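Local coordinates for protein heat-inducible transcription repressor hrcA homolog (Thermotoga maritima, PDB 1STZ) that probably represses class I heat-shock operons, grpE-dnaK-dnaJ and groELS, as a DNA-binding negative regulator of their transcription, at residues A[121-126]-A[135-140]; A[234-239]-A[248-253]; A[286-291]-A[312-317]. All blocks are in the same frame, centred on the assembly; numbering follows the deposited sequence.

Interaction 1: residues A[121-126]-A[135-140]; sequences FLAGNL and VLIERP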
ATOM      1  N   PHE A 121      13.997   2.113   6.906  1.00 20.52           N
ATOM      2  CA  PHE A 121      13.069   3.245   6.982  1.00 20.97           C
ATOM      3  C   PHE A 121      11.622   2.799   6.729  1.00 20.55           C
ATOM      4  O   PHE A 121      10.710   3.181   7.459  1.00 20.40           O
ATOM      5  CB  PHE A 121      13.437   4.330   5.949  1.00 21.33           C
ATOM      6  CG  PHE A 121      12.529   5.551   6.006  1.00 23.76           C
ATOM      7  CD1 PHE A 121      11.430   5.662   5.176  1.00 25.49           C
ATOM      8  CD2 PHE A 121      12.757   6.564   6.935  1.00 25.98           C
ATOM      9  CE1 PHE A 121      10.586   6.773   5.248  1.00 26.41           C
ATOM     10  CE2 PHE A 121      11.920   7.683   7.004  1.00 25.51           C
ATOM     11  CZ  PHE A 121      10.835   7.782   6.170  1.00 25.37           C
ATOM     12  N   LEU A 122      11.419   1.994   5.683  1.00 19.72           N
ATOM     13  CA  LEU A 122      10.097   1.515   5.342  1.00 19.62           C
ATOM     14  C   LEU A 122       9.554   0.570   6.400  1.00 18.97           C
ATOM     15  O   LEU A 122       8.395   0.659   6.761  1.00 17.83           O
ATOM     16  CB  LEU A 122      10.088   0.830   3.985  1.00 19.71           C
ATOM     17  CG  LEU A 122      10.328   1.777   2.813  1.00 22.08           C
ATOM     18  CD1 LEU A 122      10.702   0.993   1.559  1.00 23.92           C
ATOM     19  CD2 LEU A 122       9.095   2.642   2.560  1.00 23.51           C
ATOM     20  N   ALA A 123      10.399  -0.329   6.880  1.00 18.53           N
ATOM     21  CA  ALA A 123      10.005  -1.280   7.909  1.00 19.58           C
ATOM     22  C   ALA A 123       9.576  -0.576   9.199  1.00 19.68           C
ATOM     23  O   ALA A 123       8.523  -0.888   9.740  1.00 21.08           O
ATOM     24  CB  ALA A 123      11.130  -2.303   8.188  1.00 19.02           C
ATOM     25  N   GLY A 124      10.359   0.380   9.669  1.00 20.06           N
ATOM     26  CA  GLY A 124      10.092   1.045  10.938  1.00 20.55           C
ATOM     27  C   GLY A 124       8.803   1.837  10.876  1.00 21.06           C
ATOM     28  O   GLY A 124       7.957   1.795  11.792  1.00 21.16           O
ATOM     29  N   ASN A 125       8.607   2.497   9.743  1.00 20.86           N
ATOM     30  CA  ASN A 125       7.438   3.306   9.547  1.00 21.09           C
ATOM     31  C   ASN A 125       6.144   2.511   9.366  1.00 20.87           C
ATOM     32  O   ASN A 125       5.096   2.933   9.874  1.00 20.04           O
ATOM     33  CB  ASN A 125       7.678   4.312   8.435  1.00 21.74           C
ATOM     34  CG  ASN A 125       8.565   5.485   8.911  1.00 25.31           C
ATOM     35  OD1 ASN A 125       8.108   6.358   9.646  1.00 28.15           O
ATOM     36  ND2 ASN A 125       9.845   5.460   8.548  1.00 28.97           N
ATOM     37  N   LEU A 126       6.201   1.367   8.679  1.00 19.62           N
ATOM     38  CA  LEU A 126       5.007   0.544   8.526  1.00 19.07           C
ATOM     39  C   LEU A 126       4.635  -0.100   9.882  1.00 18.42           C
ATOM     40  O   LEU A 126       3.466  -0.162  10.252  1.00 16.81           O
ATOM     41  CB  LEU A 126       5.210  -0.540   7.476  1.00 18.67           C
ATOM     42  CG  LEU A 126       3.969  -1.401   7.210  1.00 19.87           C
ATOM     43  CD1 LEU A 126       2.831  -0.578   6.625  1.00 19.51           C
ATOM     44  CD2 LEU A 126       4.281  -2.547   6.255  1.00 22.25           C
ATOM     45  N   VAL A 135       8.888   2.873  17.292  1.00 19.96           N
ATOM     46  CA  VAL A 135       9.844   1.870  16.853  1.00 20.70           C
ATOM     47  C   VAL A 135      11.286   2.367  16.863  1.00 20.81           C
ATOM     48  O   VAL A 135      11.568   3.481  16.424  1.00 21.52           O
ATOM     49  CB  VAL A 135       9.478   1.384  15.449  1.00 20.35           C
ATOM     50  CG1 VAL A 135      10.544   0.445  14.877  1.00 21.33           C
ATOM     51  CG2 VAL A 135       8.133   0.711  15.487  1.00 20.23           C
ATOM     52  N   LEU A 136      12.185   1.547  17.406  1.00 21.02           N
ATOM     53  CA  LEU A 136      13.626   1.721  17.232  1.00 21.11           C
ATOM     54  C   LEU A 136      14.149   0.517  16.479  1.00 20.88           C
ATOM     55  O   LEU A 136      13.860  -0.613  16.862  1.00 20.73           O
ATOM     56  CB  LEU A 136      14.348   1.805  18.569  1.00 21.28           C
ATOM     57  CG  LEU A 136      14.017   2.968  19.484  1.00 23.78           C
ATOM     58  CD1 LEU A 136      14.884   2.855  20.714  1.00 27.46           C
ATOM     59  CD2 LEU A 136      14.197   4.344  18.840  1.00 24.38           C
ATOM     60  N   ILE A 137      14.874   0.753  15.390  1.00 20.53           N
ATOM     61  CA  ILE A 137      15.608  -0.292  14.685  1.00 20.36           C
ATOM     62  C   ILE A 137      17.098   0.026  14.765  1.00 20.38           C
ATOM     63  O   ILE A 137      17.539   1.069  14.297  1.00 20.56           O
ATOM     64  CB  ILE A 137      15.195  -0.372  13.212  1.00 20.65           C
ATOM     65  CG1 ILE A 137      13.682  -0.612  13.096  1.00 22.11           C
ATOM     66  CG2 ILE A 137      15.971  -1.486  12.495  1.00 19.86           C
ATOM     67  CD1 ILE A 137      13.199  -0.827  11.699  1.00 23.34           C
ATOM     68  N   GLU A 138      17.863  -0.889  15.344  1.00 19.88           N
ATOM     69  CA  GLU A 138      19.303  -0.814  15.348  1.00 20.12           C
ATOM     70  C   GLU A 138      19.862  -1.009  13.914  1.00 20.42           C
ATOM     71  O   GLU A 138      19.641  -2.056  13.309  1.00 20.96           O
ATOM     72  CB  GLU A 138      19.849  -1.872  16.295  1.00 20.48           C
ATOM     73  CG  GLU A 138      21.270  -1.636  16.749  1.00 21.42           C
ATOM     74  CD  GLU A 138      21.783  -2.704  17.693  1.00 23.52           C
ATOM     75  OE1 GLU A 138      21.250  -3.844  17.704  1.00 24.02           O
ATOM     76  OE2 GLU A 138      22.757  -2.410  18.422  1.00 26.04           O
ATOM     77  N   ARG A 139      20.557   0.008  13.388  1.00 19.81           N
ATOM     78  CA  ARG A 139      21.256  -0.062  12.103  1.00 20.14           C
ATOM     79  C   ARG A 139      22.430  -1.051  12.179  1.00 19.99           C
ATOM     80  O   ARG A 139      22.971  -1.298  13.247  1.00 19.45           O
ATOM     81  CB  ARG A 139      21.789   1.328  11.691  1.00 20.35           C
ATOM     82  CG  ARG A 139      20.718   2.379  11.501  1.00 21.94           C
ATOM     83  CD  ARG A 139      21.228   3.724  10.987  1.00 22.48           C
ATOM     84  NE  ARG A 139      20.140   4.548  10.459  1.00 22.15           N
ATOM     85  CZ  ARG A 139      19.486   5.513  11.107  1.00 25.97           C
ATOM     86  NH1 ARG A 139      19.747   5.826  12.373  1.00 28.11           N
ATOM     87  NH2 ARG A 139      18.530   6.178  10.474  1.00 26.73           N
ATOM     88  N   PRO A 140      22.853  -1.609  11.056  1.00 20.25           N
ATOM     89  CA  PRO A 140      24.003  -2.513  11.081  1.00 20.48           C
ATOM     90  C   PRO A 140      25.220  -1.792  11.679  1.00 20.42           C
ATOM     91  O   PRO A 140      25.428  -0.603  11.424  1.00 19.71           O
ATOM     92  CB  PRO A 140      24.222  -2.837   9.599  1.00 20.68           C
ATOM     93  CG  PRO A 140      22.907  -2.592   8.976  1.00 20.96           C
ATOM     94  CD  PRO A 140      22.343  -1.407   9.689  1.00 20.50           C
TER
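Ile137 and Val135, two inward-facing residues of strand 134-138, pack against the bare backbone of Gly124 on helix 116-131. This is a helix-on-sheet contact in the C-terminal domain of HrcA, whose sequence family belongs to the GAF clan. The helix precedes the strand in the chain, and the two short segments run nearly antiparallel, at 155°, with axes 8.5 Å apart. Gly124 permits the close approach: its CA lies 6.0 Å from that of Val135, and a side chain here would point at the strand and crowd Ile137 CD1. With its chain extended at chi2 (-175°), Ile137 delivers CD1 directly to the helix, 3.7 Å from Gly124 N, while the same methyl meets Ala123 CB more loosely at 4.3 Å. Val135 straddles the next part of the backbone. Val135 CG1, anti to the backbone N (chi1 173°), sits 4.0 Å from Gly124 CA, and Val135 CG2 lies 3.9 Å from Gly124 O. No hydrogen bond crosses the interface, which is made mostly of methyls against the Gly124 backbone. Leu127 and Ala128 also pack on Val135, Leu120 packs on Ile137, and Ala123 reaches Ile324 and Leu328 of helix 314-334. On the helix side turned from the strand, Asn125 folds back one turn, its ND2 resting 3.3 Å above the centre of the Phe121 ring. That ND2 also donates to Phe121 O at 2.7 Å, reaching it from the opposite face of the carbonyl plane to the helical donor Asn125 N.

Interaction 2: residues A[234-239]-A[248-253]; sequences AGLENL and EDIRNL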
ATOM      1  N   ALA A 234      10.799   5.809  14.672  1.00 22.51           N
ATOM      2  CA  ALA A 234       9.589   6.242  13.965  1.00 21.92           C
ATOM      3  C   ALA A 234       8.371   6.090  14.873  1.00 20.73           C
ATOM      4  O   ALA A 234       8.374   5.253  15.760  1.00 21.04           O
ATOM      5  CB  ALA A 234       9.407   5.407  12.706  1.00 21.07           C
ATOM      6  N   GLY A 235       7.325   6.867  14.631  1.00 20.10           N
ATOM      7  CA  GLY A 235       6.089   6.768  15.390  1.00 19.71           C
ATOM      8  C   GLY A 235       6.018   7.492  16.742  1.00 19.74           C
ATOM      9  O   GLY A 235       5.139   7.201  17.567  1.00 19.19           O
ATOM     10  N   LEU A 236       6.912   8.435  16.999  1.00 19.52           N
ATOM     11  CA  LEU A 236       6.820   9.211  18.253  1.00 19.87           C
ATOM     12  C   LEU A 236       5.434   9.844  18.431  1.00 19.83           C
ATOM     13  O   LEU A 236       4.879   9.880  19.539  1.00 19.71           O
ATOM     14  CB  LEU A 236       7.905  10.270  18.321  1.00 19.75           C
ATOM     15  CG  LEU A 236       7.821  11.231  19.515  1.00 22.13           C
ATOM     16  CD1 LEU A 236       7.790  10.470  20.841  1.00 22.82           C
ATOM     17  CD2 LEU A 236       9.000  12.218  19.431  1.00 22.96           C
ATOM     18  N   GLU A 237       4.880  10.292  17.317  1.00 19.57           N
ATOM     19  CA  GLU A 237       3.549  10.865  17.235  1.00 20.56           C
ATOM     20  C   GLU A 237       2.443   9.949  17.752  1.00 20.05           C
ATOM     21  O   GLU A 237       1.478  10.436  18.351  1.00 18.87           O
ATOM     22  CB  GLU A 237       3.271  11.242  15.773  1.00 21.63           C
ATOM     23  CG  GLU A 237       1.904  11.813  15.500  1.00 25.89           C
ATOM     24  CD  GLU A 237       1.829  12.491  14.146  1.00 32.21           C
ATOM     25  OE1 GLU A 237       2.489  12.000  13.188  1.00 37.04           O
ATOM     26  OE2 GLU A 237       1.106  13.515  14.043  1.00 35.54           O
ATOM     27  N   ASN A 238       2.585   8.637  17.536  1.00 19.41           N
ATOM     28  CA  ASN A 238       1.604   7.664  18.031  1.00 19.21           C
ATOM     29  C   ASN A 238       1.510   7.664  19.550  1.00 19.61           C
ATOM     30  O   ASN A 238       0.438   7.538  20.104  1.00 19.63           O
ATOM     31  CB  ASN A 238       1.937   6.252  17.551  1.00 18.84           C
ATOM     32  CG  ASN A 238       1.982   6.138  16.032  1.00 18.96           C
ATOM     33  OD1 ASN A 238       1.152   6.702  15.344  1.00 19.04           O
ATOM     34  ND2 ASN A 238       2.964   5.406  15.512  1.00 19.34           N
ATOM     35  N   LEU A 239       2.638   7.792  20.233  1.00 19.97           N
ATOM     36  CA  LEU A 239       2.631   7.817  21.694  1.00 20.12           C
ATOM     37  C   LEU A 239       1.871   9.013  22.257  1.00 20.65           C
ATOM     38  O   LEU A 239       1.216   8.897  23.299  1.00 19.55           O
ATOM     39  CB  LEU A 239       4.047   7.809  22.244  1.00 19.49           C
ATOM     40  CG  LEU A 239       4.832   6.574  21.859  1.00 19.69           C
ATOM     41  CD1 LEU A 239       6.169   6.582  22.587  1.00 20.73           C
ATOM     42  CD2 LEU A 239       4.026   5.285  22.124  1.00 19.33           C
ATOM     43  N   GLU A 248       5.021  12.651  31.105  1.00 19.01           N
ATOM     44  CA  GLU A 248       6.137  12.064  31.850  1.00 19.44           C
ATOM     45  C   GLU A 248       6.487  10.645  31.386  1.00 18.35           C
ATOM     46  O   GLU A 248       7.657  10.324  31.273  1.00 17.38           O
ATOM     47  CB  GLU A 248       5.891  12.102  33.380  1.00 20.38           C
ATOM     48  CG  GLU A 248       7.100  12.590  34.195  1.00 22.58           C
ATOM     49  CD  GLU A 248       7.177  14.101  34.376  1.00 26.20           C
ATOM     50  OE1 GLU A 248       7.847  14.792  33.545  1.00 25.46           O
ATOM     51  OE2 GLU A 248       6.592  14.608  35.385  1.00 30.66           O
ATOM     52  N   ASP A 249       5.501   9.796  31.108  1.00 17.88           N
ATOM     53  CA  ASP A 249       5.798   8.478  30.565  1.00 18.06           C
ATOM     54  C   ASP A 249       6.655   8.621  29.310  1.00 17.39           C
ATOM     55  O   ASP A 249       7.643   7.907  29.149  1.00 16.67           O
ATOM     56  CB  ASP A 249       4.541   7.699  30.174  1.00 18.78           C
ATOM     57  CG  ASP A 249       3.669   7.306  31.371  1.00 22.75           C
ATOM     58  OD1 ASP A 249       4.206   7.055  32.487  1.00 24.58           O
ATOM     59  OD2 ASP A 249       2.419   7.200  31.261  1.00 26.14           O
ATOM     60  N   ILE A 250       6.271   9.549  28.441  1.00 16.48           N
ATOM     61  CA  ILE A 250       6.928   9.709  27.159  1.00 16.70           C
ATOM     62  C   ILE A 250       8.350  10.268  27.285  1.00 15.98           C
ATOM     63  O   ILE A 250       9.275   9.751  26.648  1.00 16.06           O
ATOM     64  CB  ILE A 250       6.070  10.561  26.199  1.00 16.72           C
ATOM     65  CG1 ILE A 250       4.757   9.828  25.890  1.00 16.46           C
ATOM     66  CG2 ILE A 250       6.816  10.798  24.892  1.00 17.22           C
ATOM     67  CD1 ILE A 250       3.682  10.705  25.269  1.00 15.87           C
ATOM     68  N   ARG A 251       8.522  11.295  28.099  1.00 15.64           N
ATOM     69  CA  ARG A 251       9.853  11.799  28.431  1.00 16.07           C
ATOM     70  C   ARG A 251      10.702  10.664  29.009  1.00 16.08           C
ATOM     71  O   ARG A 251      11.850  10.510  28.639  1.00 16.03           O
ATOM     72  CB  ARG A 251       9.787  12.923  29.445  1.00 15.60           C
ATOM     73  CG  ARG A 251       9.251  14.222  28.919  1.00 16.54           C
ATOM     74  CD  ARG A 251       8.971  15.222  30.013  1.00 14.81           C
ATOM     75  NE  ARG A 251       8.704  16.543  29.477  1.00 14.74           N
ATOM     76  CZ  ARG A 251       8.110  17.519  30.148  1.00 15.78           C
ATOM     77  NH1 ARG A 251       7.742  17.365  31.410  1.00 16.38           N
ATOM     78  NH2 ARG A 251       7.914  18.687  29.562  1.00 16.45           N
ATOM     79  N   ASN A 252      10.125   9.857  29.895  1.00 16.31           N
ATOM     80  CA  ASN A 252      10.875   8.743  30.501  1.00 16.79           C
ATOM     81  C   ASN A 252      11.355   7.771  29.442  1.00 16.53           C
ATOM     82  O   ASN A 252      12.473   7.305  29.499  1.00 16.89           O
ATOM     83  CB  ASN A 252      10.056   7.994  31.553  1.00 16.24           C
ATOM     84  CG  ASN A 252       9.857   8.802  32.823  1.00 17.15           C
ATOM     85  OD1 ASN A 252      10.623   9.710  33.114  1.00 17.77           O
ATOM     86  ND2 ASN A 252       8.816   8.463  33.586  1.00 16.85           N
ATOM     87  N   LEU A 253      10.516   7.480  28.465  1.00 16.93           N
ATOM     88  CA  LEU A 253      10.877   6.543  27.422  1.00 17.95           C
ATOM     89  C   LEU A 253      12.041   7.089  26.597  1.00 18.34           C
ATOM     90  O   LEU A 253      13.022   6.382  26.355  1.00 17.85           O
ATOM     91  CB  LEU A 253       9.694   6.285  26.517  1.00 18.79           C
ATOM     92  CG  LEU A 253       9.514   4.964  25.759  1.00 21.28           C
ATOM     93  CD1 LEU A 253       9.351   5.224  24.328  1.00 22.99           C
ATOM     94  CD2 LEU A 253      10.584   3.926  26.007  1.00 22.78           C
TER
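No flat side-chain group enters the interface where Leu236 and Leu239 meet Ile250 and Leu253; the guanidinium of Arg251 lies off to one side, with Glu248 OE1 at its edge, in its plane. The two form a salt bridge within helix 247-256 whose hydrogen bond, Arg251 NH1 to Glu248 OE1 at 3.3 Å, is weak. Arg251 NE turns instead to Leu240 O of the third subunit, and the Arg251 side chain packs on Asp242 of that subunit. The interface itself joins two consecutive short helices, 236-241 and 247-256, through aliphatic side chains. Ile250 works with both branches: CG2, anti to the backbone N, reaches Leu236 CD1 at 4.2 Å, the two side chains lying aslant, while CG1 (chi1 -64°) carries CD1 the other way to Leu239. There Ile250 CD1 sits 3.6 Å from Leu239 O and 4.2 Å from Leu239 CB, packing on backbone as well as side chain. Leu239 and Leu253 cross at about a right angle and meet through their CD1 methyls, 3.9 Å apart. Tyr134 of strand 134-138 touches Leu236, Leu239 and Leu253 and so fastens the helix pair to the sheet. Gly235, the N-cap of helix 236-241, adopts a positive phi (82°) at which a side chain would run into Asn238 ND2 and the preceding carbonyl. With no hydrogen bond or salt bridge crossing between the two segments, the pairing probably rests on the fit of branched methyl groups and on the exclusion of water from Ile250, Leu239 and Leu253.

Interaction 3: residues A[286-291]-A[312-317]; sequences KFAVFS and TKYDRN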
ATOM      1  N   LYS A 286       4.231   1.864  32.344  1.00 19.07           N
ATOM      2  CA  LYS A 286       3.039   2.048  31.493  1.00 19.59           C
ATOM      3  C   LYS A 286       3.121   1.421  30.115  1.00 18.85           C
ATOM      4  O   LYS A 286       2.116   1.392  29.403  1.00 18.84           O
ATOM      5  CB  LYS A 286       2.741   3.530  31.292  1.00 19.40           C
ATOM      6  CG  LYS A 286       2.540   4.271  32.592  1.00 22.43           C
ATOM      7  CD  LYS A 286       1.169   4.062  33.156  1.00 25.03           C
ATOM      8  CE  LYS A 286       0.446   5.406  33.230  1.00 28.75           C
ATOM      9  NZ  LYS A 286       0.169   5.962  31.892  1.00 29.04           N
ATOM     10  N   PHE A 287       4.305   0.927  29.743  1.00 18.80           N
ATOM     11  CA  PHE A 287       4.593   0.421  28.387  1.00 17.68           C
ATOM     12  C   PHE A 287       4.632  -1.099  28.308  1.00 18.35           C
ATOM     13  O   PHE A 287       4.754  -1.780  29.326  1.00 18.10           O
ATOM     14  CB  PHE A 287       5.964   0.941  27.943  1.00 17.34           C
ATOM     15  CG  PHE A 287       6.013   2.428  27.760  1.00 16.53           C
ATOM     16  CD1 PHE A 287       6.452   3.263  28.789  1.00 16.24           C
ATOM     17  CD2 PHE A 287       5.622   2.998  26.572  1.00 13.83           C
ATOM     18  CE1 PHE A 287       6.494   4.634  28.628  1.00 15.87           C
ATOM     19  CE2 PHE A 287       5.655   4.400  26.406  1.00 14.05           C
ATOM     20  CZ  PHE A 287       6.101   5.200  27.416  1.00 16.79           C
ATOM     21  N   ALA A 288       4.485  -1.597  27.085  1.00 17.90           N
ATOM     22  CA  ALA A 288       4.916  -2.915  26.667  1.00 18.02           C
ATOM     23  C   ALA A 288       5.957  -2.724  25.539  1.00 18.33           C
ATOM     24  O   ALA A 288       5.853  -1.776  24.730  1.00 19.38           O
ATOM     25  CB  ALA A 288       3.746  -3.700  26.164  1.00 17.73           C
ATOM     26  N   VAL A 289       6.958  -3.596  25.495  1.00 18.13           N
ATOM     27  CA  VAL A 289       7.930  -3.617  24.395  1.00 18.55           C
ATOM     28  C   VAL A 289       8.008  -4.973  23.741  1.00 17.67           C
ATOM     29  O   VAL A 289       8.257  -5.952  24.412  1.00 17.56           O
ATOM     30  CB  VAL A 289       9.388  -3.422  24.856  1.00 19.14           C
ATOM     31  CG1 VAL A 289      10.201  -2.706  23.767  1.00 19.24           C
ATOM     32  CG2 VAL A 289       9.484  -2.816  26.188  1.00 21.90           C
ATOM     33  N   PHE A 290       7.837  -5.021  22.437  1.00 18.21           N
ATOM     34  CA  PHE A 290       8.214  -6.182  21.640  1.00 18.89           C
ATOM     35  C   PHE A 290       9.643  -5.999  21.178  1.00 18.28           C
ATOM     36  O   PHE A 290      10.039  -4.925  20.760  1.00 19.27           O
ATOM     37  CB  PHE A 290       7.317  -6.348  20.419  1.00 19.32           C
ATOM     38  CG  PHE A 290       5.992  -6.981  20.726  1.00 21.57           C
ATOM     39  CD1 PHE A 290       4.947  -6.226  21.155  1.00 23.40           C
ATOM     40  CD2 PHE A 290       5.814  -8.344  20.603  1.00 24.56           C
ATOM     41  CE1 PHE A 290       3.715  -6.813  21.456  1.00 23.84           C
ATOM     42  CE2 PHE A 290       4.586  -8.928  20.898  1.00 25.56           C
ATOM     43  CZ  PHE A 290       3.541  -8.151  21.309  1.00 24.06           C
ATOM     44  N   SER A 291      10.424  -7.045  21.274  1.00 18.22           N
ATOM     45  CA  SER A 291      11.776  -6.997  20.797  1.00 18.28           C
ATOM     46  C   SER A 291      12.145  -8.285  20.086  1.00 18.25           C
ATOM     47  O   SER A 291      11.531  -9.346  20.297  1.00 18.19           O
ATOM     48  CB  SER A 291      12.726  -6.696  21.949  1.00 18.86           C
ATOM     49  OG  SER A 291      12.763  -7.764  22.887  1.00 19.10           O
ATOM     50  N   THR A 312      -2.954  -2.235  24.782  1.00 17.91           N
ATOM     51  CA  THR A 312      -2.778  -2.288  23.335  1.00 17.99           C
ATOM     52  C   THR A 312      -3.256  -3.616  22.781  1.00 18.73           C
ATOM     53  O   THR A 312      -3.463  -4.583  23.526  1.00 20.32           O
ATOM     54  CB  THR A 312      -1.279  -2.042  22.993  1.00 17.76           C
ATOM     55  OG1 THR A 312      -1.081  -1.973  21.575  1.00 18.29           O
ATOM     56  CG2 THR A 312      -0.389  -3.211  23.440  1.00 15.84           C
ATOM     57  N   LYS A 313      -3.422  -3.677  21.476  1.00 19.22           N
ATOM     58  CA  LYS A 313      -3.867  -4.900  20.817  1.00 19.81           C
ATOM     59  C   LYS A 313      -2.695  -5.850  20.598  1.00 20.15           C
ATOM     60  O   LYS A 313      -2.043  -5.787  19.555  1.00 20.47           O
ATOM     61  CB  LYS A 313      -4.525  -4.533  19.486  1.00 20.47           C
ATOM     62  CG  LYS A 313      -5.805  -3.694  19.651  1.00 22.31           C
ATOM     63  CD  LYS A 313      -6.419  -3.349  18.307  1.00 26.13           C
ATOM     64  CE  LYS A 313      -7.917  -3.029  18.416  1.00 28.60           C
ATOM     65  NZ  LYS A 313      -8.510  -2.736  17.071  1.00 29.83           N
ATOM     66  N   TYR A 314      -2.431  -6.721  21.583  1.00 19.87           N
ATOM     67  CA  TYR A 314      -1.245  -7.565  21.594  1.00 19.89           C
ATOM     68  C   TYR A 314      -1.137  -8.510  20.388  1.00 20.67           C
ATOM     69  O   TYR A 314      -0.051  -8.695  19.858  1.00 20.66           O
ATOM     70  CB  TYR A 314      -1.139  -8.362  22.908  1.00 19.59           C
ATOM     71  CG  TYR A 314      -0.716  -7.494  24.093  1.00 18.72           C
ATOM     72  CD1 TYR A 314      -1.663  -6.857  24.898  1.00 17.09           C
ATOM     73  CD2 TYR A 314       0.630  -7.305  24.388  1.00 17.46           C
ATOM     74  CE1 TYR A 314      -1.269  -6.049  25.981  1.00 17.37           C
ATOM     75  CE2 TYR A 314       1.034  -6.515  25.450  1.00 18.15           C
ATOM     76  CZ  TYR A 314       0.085  -5.883  26.236  1.00 18.28           C
ATOM     77  OH  TYR A 314       0.531  -5.099  27.258  1.00 19.40           O
ATOM     78  N   ASP A 315      -2.250  -9.088  19.960  1.00 21.01           N
ATOM     79  CA  ASP A 315      -2.254 -10.059  18.860  1.00 21.83           C
ATOM     80  C   ASP A 315      -1.879  -9.339  17.570  1.00 20.62           C
ATOM     81  O   ASP A 315      -1.073  -9.819  16.800  1.00 20.44           O
ATOM     82  CB  ASP A 315      -3.641 -10.700  18.724  1.00 22.49           C
ATOM     83  CG  ASP A 315      -3.626 -12.049  18.011  1.00 27.31           C
ATOM     84  OD1 ASP A 315      -2.727 -12.346  17.199  1.00 32.56           O
ATOM     85  OD2 ASP A 315      -4.534 -12.890  18.188  1.00 35.82           O
ATOM     86  N   ARG A 316      -2.460  -8.174  17.349  1.00 20.16           N
ATOM     87  CA  ARG A 316      -2.120  -7.374  16.170  1.00 19.63           C
ATOM     88  C   ARG A 316      -0.631  -7.018  16.203  1.00 18.71           C
ATOM     89  O   ARG A 316       0.066  -7.205  15.211  1.00 18.28           O
ATOM     90  CB  ARG A 316      -3.010  -6.128  16.080  1.00 19.47           C
ATOM     91  CG  ARG A 316      -2.688  -5.159  14.946  1.00 20.45           C
ATOM     92  CD  ARG A 316      -3.102  -3.710  15.215  1.00 22.37           C
ATOM     93  NE  ARG A 316      -2.497  -3.162  16.434  1.00 23.99           N
ATOM     94  CZ  ARG A 316      -2.853  -2.021  17.034  1.00 25.35           C
ATOM     95  NH1 ARG A 316      -3.825  -1.272  16.550  1.00 27.08           N
ATOM     96  NH2 ARG A 316      -2.241  -1.636  18.149  1.00 26.40           N
ATOM     97  N   ASN A 317      -0.144  -6.567  17.352  1.00 18.22           N
ATOM     98  CA  ASN A 317       1.240  -6.104  17.464  1.00 18.34           C
ATOM     99  C   ASN A 317       2.253  -7.228  17.236  1.00 18.15           C
ATOM    100  O   ASN A 317       3.290  -7.015  16.602  1.00 17.58           O
ATOM    101  CB  ASN A 317       1.515  -5.446  18.823  1.00 18.25           C
ATOM    102  CG  ASN A 317       0.731  -4.173  19.033  1.00 17.51           C
ATOM    103  OD1 ASN A 317       0.057  -3.676  18.138  1.00 19.19           O
ATOM    104  ND2 ASN A 317       0.801  -3.646  20.240  1.00 19.09           N
TER
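Phe290 CE1, on strand 287-296, comes within 3.7 Å of Asn317 CB near the start of helix 314-334. The Phe290 ring and the Asn317 amide stand 83° apart, and the backbone C of Asn317 lies over one ring face. Equally close, Ala288 CB sits 3.7 Å from Tyr314 OH in a van der Waals contact; the polar partner of that hydroxyl is Lys310 O. Thr312 CG2 lies over one face of the Tyr314 ring, 3.8 Å above its centre. While these four contact residues are buried, Asp315 and Arg316 of the same helix turn are partly exposed. Asn317 CG stands opposite the carbonyl carbon (chi1 -65°), which turns the amide to Thr312 and Arg316 while CB stays at Phe290. Arg316 grips Asn317 OD1 side-on with NE and NH2, both bonds 3.1 Å long, while Asn317 ND2 donates to Thr312 OG1 at 2.9 Å. Replacing Asn317 by an alanine would probably leave Thr312 OG1 without this donor and the Arg316 guanidinium freer to turn. Around the contact, Phe290 also packs on Leu306 of strand 299-309 and Val273 of strand 272-275, whereas Tyr314 touches Ile275 of strand 272-275 and Ile31 of helix 17-33.

Overall arrangement
The three contacts follow one another along the chain and all lie in the C-terminal domain. Interactions 1 and 3 place helices against one five-stranded antiparallel sheet, on strands 134-138 and 287-296, which strand 299-309 separates; their centres are 16 Å apart and their nearest atoms about 7 Å. Interaction 2 touches both. Ala234 O meets Val135 N at 2.9 Å, a probable hydrogen bond to interaction 1, while Asp249 OD2 forms a salt bridge with Lys286 NZ at 2.6 Å, and Leu253 packs on Phe287, tying it to interaction 3. The second subunit reaches interactions 1 and 3 through Leu126 and Arg316, whereas the third packs on interaction 2.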